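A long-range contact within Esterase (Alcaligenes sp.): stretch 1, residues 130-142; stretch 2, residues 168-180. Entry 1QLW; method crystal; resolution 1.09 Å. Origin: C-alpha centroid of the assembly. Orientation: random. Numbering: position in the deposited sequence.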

# COMPACT_ATOMS: atom_id res chain seq x y z
N LEU A 130 -20.42 -14.76 3.95
CA LEU A 130 -19.35 -14.03 3.28
C LEU A 130 -19.28 -12.61 3.82
O LEU A 130 -20.30 -12.02 4.20
N PRO A 131 -18.11 -12.00 3.82
CA PRO A 131 -17.99 -10.63 4.30
C PRO A 131 -18.80 -9.65 3.48
O PRO A 131 -18.99 -9.84 2.28
N ASP A 132 -19.23 -8.57 4.11
CA ASP A 132 -19.89 -7.45 3.46
C ASP A 132 -18.82 -6.58 2.80
O ASP A 132 -18.05 -5.90 3.49
N LEU A 133 -18.76 -6.59 1.49
CA LEU A 133 -17.76 -5.90 0.69
C LEU A 133 -18.43 -5.00 -0.34
O LEU A 133 -19.52 -5.36 -0.83
N PHE A 134 -17.79 -3.90 -0.71
CA PHE A 134 -18.31 -3.11 -1.82
C PHE A 134 -17.16 -2.46 -2.55
O PHE A 134 -16.05 -2.35 -2.06
N ALA A 135 -17.47 -2.00 -3.75
CA ALA A 135 -16.56 -1.17 -4.53
C ALA A 135 -17.42 -0.08 -5.18
O ALA A 135 -18.56 -0.35 -5.54
N ALA A 136 -16.87 1.11 -5.28
CA ALA A 136 -17.57 2.21 -5.94
C ALA A 136 -17.18 2.21 -7.42
O ALA A 136 -16.01 2.35 -7.78
N GLY A 137 -18.18 2.02 -8.26
CA GLY A 137 -17.96 2.06 -9.70
C GLY A 137 -17.64 3.50 -10.14
O GLY A 137 -17.91 4.46 -9.43
N HIS A 138 -17.15 3.60 -11.37
CA HIS A 138 -16.78 4.91 -11.91
C HIS A 138 -17.97 5.88 -11.91
O HIS A 138 -17.84 7.04 -11.54
N GLU A 139 -19.11 5.35 -12.33
CA GLU A 139 -20.30 6.17 -12.48
C GLU A 139 -20.81 6.65 -11.13
O GLU A 139 -21.18 7.82 -10.97
N ALA A 140 -20.82 5.74 -10.15
CA ALA A 140 -21.26 6.10 -8.81
C ALA A 140 -20.30 7.11 -8.19
O ALA A 140 -20.72 8.11 -7.59
N ALA A 141 -19.00 6.87 -8.35
CA ALA A 141 -17.98 7.74 -7.77
C ALA A 141 -18.08 9.15 -8.34
O ALA A 141 -17.84 10.13 -7.62
N TRP A 142 -18.37 9.28 -9.63
CA TRP A 142 -18.48 10.60 -10.25
C TRP A 142 -19.44 11.49 -9.48
O TRP A 142 -19.18 12.68 -9.25
N LEU A 168 -7.61 8.24 -11.62
CA LEU A 168 -8.35 8.14 -10.37
C LEU A 168 -8.94 6.74 -10.21
O LEU A 168 -8.83 6.12 -9.16
N TRP A 169 -9.55 6.22 -11.27
CA TRP A 169 -10.15 4.89 -11.17
C TRP A 169 -9.12 3.84 -10.83
O TRP A 169 -9.38 2.87 -10.12
N GLN A 170 -7.87 4.00 -11.33
CA GLN A 170 -6.81 3.07 -11.00
C GLN A 170 -6.53 3.01 -9.50
O GLN A 170 -6.08 1.95 -9.03
N GLN A 171 -6.68 4.11 -8.76
CA GLN A 171 -6.33 4.08 -7.35
C GLN A 171 -7.48 3.64 -6.45
O GLN A 171 -7.27 3.53 -5.23
N MET A 172 -8.66 3.39 -7.00
CA MET A 172 -9.81 2.97 -6.20
C MET A 172 -9.80 1.45 -6.04
O MET A 172 -9.41 0.71 -6.94
N VAL A 173 -10.20 1.02 -4.85
CA VAL A 173 -10.10 -0.37 -4.41
C VAL A 173 -11.36 -0.80 -3.69
O VAL A 173 -12.09 0.04 -3.14
N PRO A 174 -11.60 -2.11 -3.58
CA PRO A 174 -12.69 -2.61 -2.74
C PRO A 174 -12.51 -2.22 -1.28
O PRO A 174 -11.41 -2.10 -0.76
N ASP A 175 -13.65 -2.09 -0.63
CA ASP A 175 -13.74 -1.60 0.74
C ASP A 175 -14.38 -2.65 1.63
O ASP A 175 -15.47 -3.13 1.34
N TRP A 176 -13.66 -3.00 2.71
CA TRP A 176 -14.09 -4.00 3.67
C TRP A 176 -14.69 -3.37 4.92
O TRP A 176 -14.95 -4.13 5.89
N LEU A 177 -15.05 -2.10 4.93
CA LEU A 177 -15.57 -1.44 6.12
C LEU A 177 -16.71 -2.23 6.77
O LEU A 177 -16.76 -2.39 8.01
N GLY A 178 -17.65 -2.70 5.95
CA GLY A 178 -18.85 -3.32 6.44
C GLY A 178 -18.65 -4.68 7.06
O GLY A 178 -19.57 -5.20 7.70
N SER A 179 -17.47 -5.25 6.91
CA SER A 179 -17.12 -6.54 7.46
C SER A 179 -16.25 -6.43 8.71
O SER A 179 -15.78 -7.44 9.21
N MET A 180 -16.04 -5.24 9.25
CA MET A 180 -15.28 -5.00 10.47
C MET A 180 -16.21 -4.34 11.46
O MET A 180 -17.29 -3.83 11.09

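The contact between these two stretches of the esterase is a largely apolar and aromatic packing pinned at its middle by a single antiparallel bridge, and it illustrates how a minimal backbone pairing can sit among a series of side-chain contacts. The bridge joins Phe134 and Asp175 twice: Phe134 N donates to Asp175 O at 3.2 Å, and Asp175 N donates to Phe134 O at 2.8 Å, both nearly straight. From this fixed point the two chains run antiparallel, and side chains fill the space along them.

At the bridge itself, Phe134 adopts chi1 p, so that although its CA-to-CB bond points sideways, the ring swings over to receive Asp175 CB on one face, 3.8 Å from the Phe134 ring centroid. The CA-to-CB bond of Asp175 (chi1 t) points toward the other stretch; OD1 accepts from Leu177 N at 2.9 Å, holding the start of the short 3-10 segment, while OD2 is bonded elsewhere in the structure.

Toward the beginning of stretch 1, Trp176 shows that the direction of CB need not decide the fate of a large side chain. Its CA-to-CB bond points away, but with chi1 m the indole comes back, and Leu133 (m, t) lays CD2 over the five-membered ring, 3.4 Å from the centroid. Pro131 CG adds a looser contact with Trp176 CZ3 at 4.2 Å, while Pro131 CB meets Ser179 CB at 3.7 Å. Ser179 OG turns to its own stretch, donating to Trp176 O at 2.8 Å. Asp132 (chi1 t) brings OD2 to 3.4 Å from Gly178 CA; a CB on this glycine would clash with that same oxygen.

At the far end the packing becomes helical and aromatic. Trp169, with chi1 m, buries more area against the other stretch than any other residue here. His138, also m, stacks face to face on its five-membered ring, centroids 3.5 Å apart and planes only 8° from parallel. Trp142 (chi1 t) meets the indole edge, CE3 to Trp169 CZ2 at 4.0 Å, and Ala141 CB lies 3.8 Å from Trp169 CZ3. Met172 (m, t, p) reaches in with CE, 3.8 Å from Ala136 CB and 4.0 Å from Ala141 CB.

Waters add further polar links. One donates to Asp132 O (2.7 Å) and Asp175 O (2.9 Å), the latter also a bridge acceptor, and accepts from Gly178 N (2.8 Å); a second links Ala136 N to Val173 O, 2.9 Å from each; a third donates to Trp169 O (3.0 Å) and accepts weakly from His138 NE2 (3.3 Å).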

# COMPACT_ATOMS: atom_id res chain seq x y z
CB LEU A 130 -19.62 -14.00 1.78
CG LEU A 130 -19.41 -15.35 1.08
CD1 LEU A 130 -20.00 -15.33 -0.32
CD2 LEU A 130 -17.94 -15.74 1.04
CB PRO A 131 -16.51 -10.32 4.20
CG PRO A 131 -16.02 -11.26 3.17
CD PRO A 131 -16.82 -12.55 3.33
CB ASP A 132 -20.65 -6.65 4.52
CG ASP A 132 -21.34 -5.45 3.93
OD1 ASP A 132 -21.70 -5.46 2.75
OD2 ASP A 132 -21.55 -4.50 4.72
CB LEU A 133 -16.90 -6.92 -0.08
CG LEU A 133 -16.28 -8.03 0.75
CD1 LEU A 133 -15.49 -8.97 -0.13
CD2 LEU A 133 -15.38 -7.44 1.82
CB PHE A 134 -19.33 -2.06 -1.37
CG PHE A 134 -18.76 -0.95 -0.54
CD1 PHE A 134 -18.64 -1.08 0.83
CD2 PHE A 134 -18.39 0.27 -1.11
CE1 PHE A 134 -18.14 -0.07 1.64
CE2 PHE A 134 -17.90 1.29 -0.32
CZ PHE A 134 -17.76 1.10 1.04
CB ALA A 135 -15.80 -1.93 -5.58
CB ALA A 136 -17.18 3.54 -5.31
CB HIS A 138 -16.29 4.79 -13.35
CG HIS A 138 -15.13 3.88 -13.55
ND1 HIS A 138 -14.77 3.47 -14.81
CD2 HIS A 138 -14.26 3.27 -12.70
CE1 HIS A 138 -13.72 2.67 -14.72
NE2 HIS A 138 -13.40 2.52 -13.46
CB GLU A 139 -21.36 5.40 -13.26
CG GLU A 139 -20.89 4.81 -14.56
CD GLU A 139 -20.25 3.44 -14.50
OE1 GLU A 139 -19.86 2.90 -13.45
OE2 GLU A 139 -20.12 2.84 -15.60
CB ALA A 140 -21.33 4.84 -7.94
CB ALA A 141 -16.60 7.14 -7.98
CB TRP A 142 -19.00 10.38 -11.66
CG TRP A 142 -18.97 11.56 -12.58
CD1 TRP A 142 -19.95 12.49 -12.78
CD2 TRP A 142 -17.91 11.89 -13.48
NE1 TRP A 142 -19.56 13.39 -13.74
CE2 TRP A 142 -18.31 13.04 -14.19
CE3 TRP A 142 -16.66 11.33 -13.74
CZ2 TRP A 142 -17.49 13.62 -15.16
CZ3 TRP A 142 -15.86 11.92 -14.69
CH2 TRP A 142 -16.27 13.05 -15.39
CB LEU A 168 -9.46 9.18 -10.31
CG LEU A 168 -10.37 9.08 -9.08
CD1 LEU A 168 -9.62 9.28 -7.78
CD2 LEU A 168 -11.51 10.09 -9.23
CB TRP A 169 -10.90 4.51 -12.43
CG TRP A 169 -11.89 5.50 -12.95
CD1 TRP A 169 -12.16 5.72 -14.28
CD2 TRP A 169 -12.73 6.40 -12.23
NE1 TRP A 169 -13.12 6.68 -14.42
CE2 TRP A 169 -13.48 7.13 -13.18
CE3 TRP A 169 -12.96 6.70 -10.89
CZ2 TRP A 169 -14.42 8.12 -12.85
CZ3 TRP A 169 -13.88 7.68 -10.53
CH2 TRP A 169 -14.60 8.36 -11.52
CB GLN A 170 -5.50 3.43 -11.72
CG GLN A 170 -5.49 3.12 -13.19
CD GLN A 170 -4.22 3.64 -13.86
OE1 GLN A 170 -3.86 4.80 -13.64
NE2 GLN A 170 -3.54 2.82 -14.64
CB GLN A 171 -5.73 5.39 -6.88
CG GLN A 171 -6.68 6.57 -6.75
CD GLN A 171 -6.00 7.75 -6.09
OE1 GLN A 171 -5.22 8.48 -6.76
NE2 GLN A 171 -6.22 7.96 -4.83
CB MET A 172 -11.11 3.44 -6.88
CG MET A 172 -11.16 4.96 -6.88
SD MET A 172 -12.77 5.64 -7.36
CE MET A 172 -13.75 5.17 -5.93
CB VAL A 173 -8.88 -0.56 -3.47
CG1 VAL A 173 -7.56 -0.20 -4.14
CG2 VAL A 173 -9.03 0.24 -2.18
CB PRO A 174 -12.61 -4.12 -2.91
CG PRO A 174 -12.00 -4.30 -4.26
CD PRO A 174 -10.97 -3.20 -4.37
CB ASP A 175 -14.54 -0.29 0.72
CG ASP A 175 -14.35 0.53 1.95
OD1 ASP A 175 -14.29 -0.05 3.05
OD2 ASP A 175 -14.28 1.78 1.81
CB TRP A 176 -12.88 -4.86 4.03
CG TRP A 176 -12.43 -5.78 2.94
CD1 TRP A 176 -12.03 -5.48 1.67
CD2 TRP A 176 -12.30 -7.21 3.06
NE1 TRP A 176 -11.71 -6.62 0.98
CE2 TRP A 176 -11.88 -7.69 1.81
CE3 TRP A 176 -12.54 -8.11 4.10
CZ2 TRP A 176 -11.64 -9.06 1.59
CZ3 TRP A 176 -12.31 -9.47 3.88
CH2 TRP A 176 -11.88 -9.90 2.63
CB LEU A 177 -16.13 -0.05 5.73
CG LEU A 177 -16.53 0.81 6.92
CD1 LEU A 177 -15.35 1.53 7.51
CD2 LEU A 177 -17.64 1.79 6.54
CB SER A 179 -16.44 -7.37 6.37
OG SER A 179 -15.11 -6.93 6.30
CB MET A 180 -14.04 -4.10 10.21
CG MET A 180 -12.71 -4.82 9.92
SD MET A 180 -11.31 -3.79 9.26
CE MET A 180 -12.19 -3.46 7.93
O HOH W 1 -17.65 -3.22 3.20
O HOH W 2 -14.01 1.26 -4.87
O HOH W 3 -12.08 1.68 -10.57